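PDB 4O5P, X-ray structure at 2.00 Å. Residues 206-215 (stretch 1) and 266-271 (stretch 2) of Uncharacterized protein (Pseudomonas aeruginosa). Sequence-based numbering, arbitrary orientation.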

# COMPACT_ATOMS: atom_id res chain seq x y z
N LYS A 206 -25.81 0.14 -15.76
CA LYS A 206 -25.00 -0.76 -16.57
C LYS A 206 -25.24 -2.24 -16.21
O LYS A 206 -25.40 -3.07 -17.10
CB LYS A 206 -23.52 -0.39 -16.46
CG LYS A 206 -22.76 -0.49 -17.77
CD LYS A 206 -23.41 0.31 -18.87
CE LYS A 206 -23.05 1.78 -18.81
NZ LYS A 206 -24.01 2.56 -19.64
N LEU A 207 -25.29 -2.56 -14.92
CA LEU A 207 -25.53 -3.95 -14.49
C LEU A 207 -26.89 -4.46 -15.00
O LEU A 207 -27.04 -5.63 -15.30
CB LEU A 207 -25.48 -4.09 -12.97
CG LEU A 207 -24.13 -3.81 -12.32
CD1 LEU A 207 -24.24 -3.89 -10.81
CD2 LEU A 207 -23.08 -4.78 -12.85
N LYS A 208 -27.87 -3.57 -15.08
CA LYS A 208 -29.18 -3.98 -15.57
C LYS A 208 -29.15 -4.19 -17.07
O LYS A 208 -29.69 -5.18 -17.56
CB LYS A 208 -30.25 -2.98 -15.16
CG LYS A 208 -30.61 -3.09 -13.67
CD LYS A 208 -31.63 -2.05 -13.25
CE LYS A 208 -31.94 -2.17 -11.76
NZ LYS A 208 -32.42 -0.88 -11.19
N GLU A 209 -28.50 -3.27 -17.79
CA GLU A 209 -28.34 -3.42 -19.24
C GLU A 209 -27.70 -4.76 -19.54
O GLU A 209 -28.13 -5.49 -20.41
CB GLU A 209 -27.40 -2.35 -19.81
CG GLU A 209 -27.99 -0.98 -20.07
CD GLU A 209 -26.92 -0.02 -20.56
OE1 GLU A 209 -26.03 -0.44 -21.34
OE2 GLU A 209 -26.96 1.16 -20.15
N LEU A 210 -26.64 -5.06 -18.80
CA LEU A 210 -25.84 -6.25 -19.05
C LEU A 210 -26.62 -7.50 -18.73
O LEU A 210 -26.53 -8.51 -19.44
CB LEU A 210 -24.54 -6.20 -18.24
CG LEU A 210 -23.64 -5.03 -18.63
CD1 LEU A 210 -22.26 -5.11 -17.97
CD2 LEU A 210 -23.50 -4.92 -20.12
N GLU A 211 -27.40 -7.44 -17.65
CA GLU A 211 -28.22 -8.57 -17.26
C GLU A 211 -29.30 -8.82 -18.30
O GLU A 211 -29.61 -9.98 -18.59
CB GLU A 211 -28.86 -8.33 -15.90
CG GLU A 211 -29.50 -9.59 -15.35
CD GLU A 211 -29.94 -9.47 -13.90
OE1 GLU A 211 -30.13 -8.33 -13.44
OE2 GLU A 211 -30.09 -10.52 -13.24
N GLU A 212 -29.86 -7.74 -18.83
CA GLU A 212 -30.88 -7.79 -19.88
C GLU A 212 -30.31 -8.46 -21.12
O GLU A 212 -30.97 -9.32 -21.72
CB GLU A 212 -31.33 -6.37 -20.28
CG GLU A 212 -32.84 -6.15 -20.43
CD GLU A 212 -33.59 -7.35 -21.00
OE1 GLU A 212 -33.71 -7.47 -22.24
OE2 GLU A 212 -34.09 -8.16 -20.20
N LYS A 213 -29.11 -8.05 -21.53
CA LYS A 213 -28.44 -8.69 -22.66
C LYS A 213 -28.22 -10.18 -22.44
O LYS A 213 -28.43 -11.00 -23.35
CB LYS A 213 -27.11 -8.01 -22.97
CG LYS A 213 -27.20 -6.51 -23.20
CD LYS A 213 -27.83 -6.15 -24.55
CE LYS A 213 -27.34 -4.76 -25.04
NZ LYS A 213 -28.00 -4.36 -26.33
N LEU A 214 -27.81 -10.55 -21.22
CA LEU A 214 -27.54 -11.94 -20.90
C LEU A 214 -28.85 -12.72 -20.96
O LEU A 214 -28.89 -13.86 -21.43
CB LEU A 214 -26.88 -12.07 -19.53
CG LEU A 214 -25.39 -11.72 -19.56
CD1 LEU A 214 -24.83 -11.48 -18.15
CD2 LEU A 214 -24.60 -12.80 -20.29
N ARG A 215 -29.93 -12.10 -20.49
CA ARG A 215 -31.25 -12.68 -20.65
C ARG A 215 -31.58 -12.94 -22.12
O ARG A 215 -32.00 -14.04 -22.48
CB ARG A 215 -32.30 -11.77 -20.02
CG ARG A 215 -33.71 -12.31 -20.13
CD ARG A 215 -34.72 -11.30 -19.60
NE ARG A 215 -35.57 -11.90 -18.58
CZ ARG A 215 -35.79 -11.38 -17.38
NH1 ARG A 215 -35.23 -10.22 -17.04
NH2 ARG A 215 -36.58 -12.00 -16.51
N ARG A 266 -23.51 -12.81 -7.28
CA ARG A 266 -23.79 -12.64 -8.70
C ARG A 266 -23.57 -11.21 -9.14
O ARG A 266 -23.78 -10.27 -8.37
CB ARG A 266 -25.21 -13.12 -9.04
CG ARG A 266 -25.30 -14.64 -9.08
CD ARG A 266 -26.70 -15.18 -9.21
NE ARG A 266 -26.68 -16.63 -9.04
CZ ARG A 266 -26.54 -17.51 -10.03
NH1 ARG A 266 -26.42 -17.11 -11.29
NH2 ARG A 266 -26.54 -18.81 -9.76
N PHE A 267 -23.11 -11.09 -10.38
CA PHE A 267 -22.75 -9.83 -11.00
C PHE A 267 -23.51 -9.82 -12.31
O PHE A 267 -23.13 -10.51 -13.28
CB PHE A 267 -21.24 -9.82 -11.27
CG PHE A 267 -20.72 -8.53 -11.85
CD1 PHE A 267 -20.68 -8.35 -13.22
CD2 PHE A 267 -20.24 -7.52 -11.02
CE1 PHE A 267 -20.18 -7.18 -13.77
CE2 PHE A 267 -19.74 -6.34 -11.55
CZ PHE A 267 -19.71 -6.17 -12.94
N ALA A 268 -24.60 -9.06 -12.34
CA ALA A 268 -25.51 -9.06 -13.49
C ALA A 268 -26.02 -10.47 -13.82
O ALA A 268 -26.10 -10.87 -14.99
CB ALA A 268 -24.84 -8.40 -14.69
N GLY A 269 -26.35 -11.24 -12.78
CA GLY A 269 -26.90 -12.57 -12.96
C GLY A 269 -25.85 -13.67 -12.92
O GLY A 269 -26.16 -14.82 -12.57
N LEU A 270 -24.61 -13.30 -13.27
CA LEU A 270 -23.52 -14.25 -13.42
C LEU A 270 -22.85 -14.54 -12.08
O LEU A 270 -22.53 -13.61 -11.34
CB LEU A 270 -22.46 -13.68 -14.36
CG LEU A 270 -22.72 -13.46 -15.84
CD1 LEU A 270 -21.55 -12.71 -16.46
CD2 LEU A 270 -22.96 -14.78 -16.57
N PRO A 271 -22.60 -15.83 -11.78
CA PRO A 271 -21.80 -16.19 -10.61
C PRO A 271 -20.48 -15.45 -10.68
O PRO A 271 -19.92 -15.33 -11.78
CB PRO A 271 -21.56 -17.69 -10.79
CG PRO A 271 -22.70 -18.17 -11.62
CD PRO A 271 -23.03 -17.02 -12.55

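The centre of this contact is a small residue at the tip of a hairpin, set against one face of a helix. Ala 268 occupies the first of the two central positions of a type I' turn running from Phe 267 to Leu 270, and it has the largest area covered by the opposing stretch of any residue here. Its CA lies 4.7 Å from the CA of Glu 211, a close approach for a helix and a turn, and one that a methyl side chain accommodates. That methyl rests on the helix backbone as well as on its side chains: Ala 268 CB is 3.6 Å from Leu 207 O and 4.2 Å from Leu 210 CB. The carbonyl it touches also accepts the backbone hydrogen bond from Glu 211 N to Leu 207 O at 3.0 Å; the methyl, which is no conventional donor, simply packs against it.

Around this point the helix offers Leu 207, Leu 210 and Leu 214, a spacing of three and four that keeps them on one side. Leu 207, with chi1 in m and chi2 in t, leaves the backbone sideways yet brings its end nearer to the turn. Its CD2 sits 3.9 Å from the centroid of the Phe 267 ring, 20° off the ring normal, a CH-pi contact over the face; the closest atoms are Leu 207 CD2 and Phe 267 CZ at 3.6 Å. The CA-to-CB bond of Phe 267 points away from the helix, and it is the end of the side chain that comes back within reach of the leucine.

One turn further along the helix from Leu 210, Leu 214 uses the same m, t rotamer. Its CD1 serves two neighbours, lying 3.7 Å from Leu 270 CG and 3.5 Å from Ala 268 O. Leu 207 and Leu 214 thus meet the residues that begin and end the turn, while Ala 268 fits between them.

The hairpin tip holds its shape by its own bonds. Phe 267 N donates to Leu 270 O at 2.8 Å, and Leu 270 N returns a bond to Phe 267 O at 3.2 Å. Gly 269, at phi 94° and psi -26°, is demanded by the backbone itself, because a CB there would be jammed against the carbonyl O of Ala 268. An ideal CB would also point toward the helix, 3.4 Å from Glu 211 OE2.

At the polar edge, Glu 211 lies along the turn through its aliphatic part, with CG 3.7 Å from Ala 268 O, and its OE2 comes within 3.8 Å of Gly 269 CA. Neither approach is a hydrogen bond, and none crosses between the stretches. Two polar pairs form within the stretches: Arg 266 NH1 reaches Gly 269 O at 2.6 Å, tying strand to turn, and Lys 206 NZ forms a salt bridge with Glu 209 OE2 at 3.3 Å, its hydrogen bond weak. The contact itself is made by packing; the hydrogen bonds described here stay within the helix or within the hairpin.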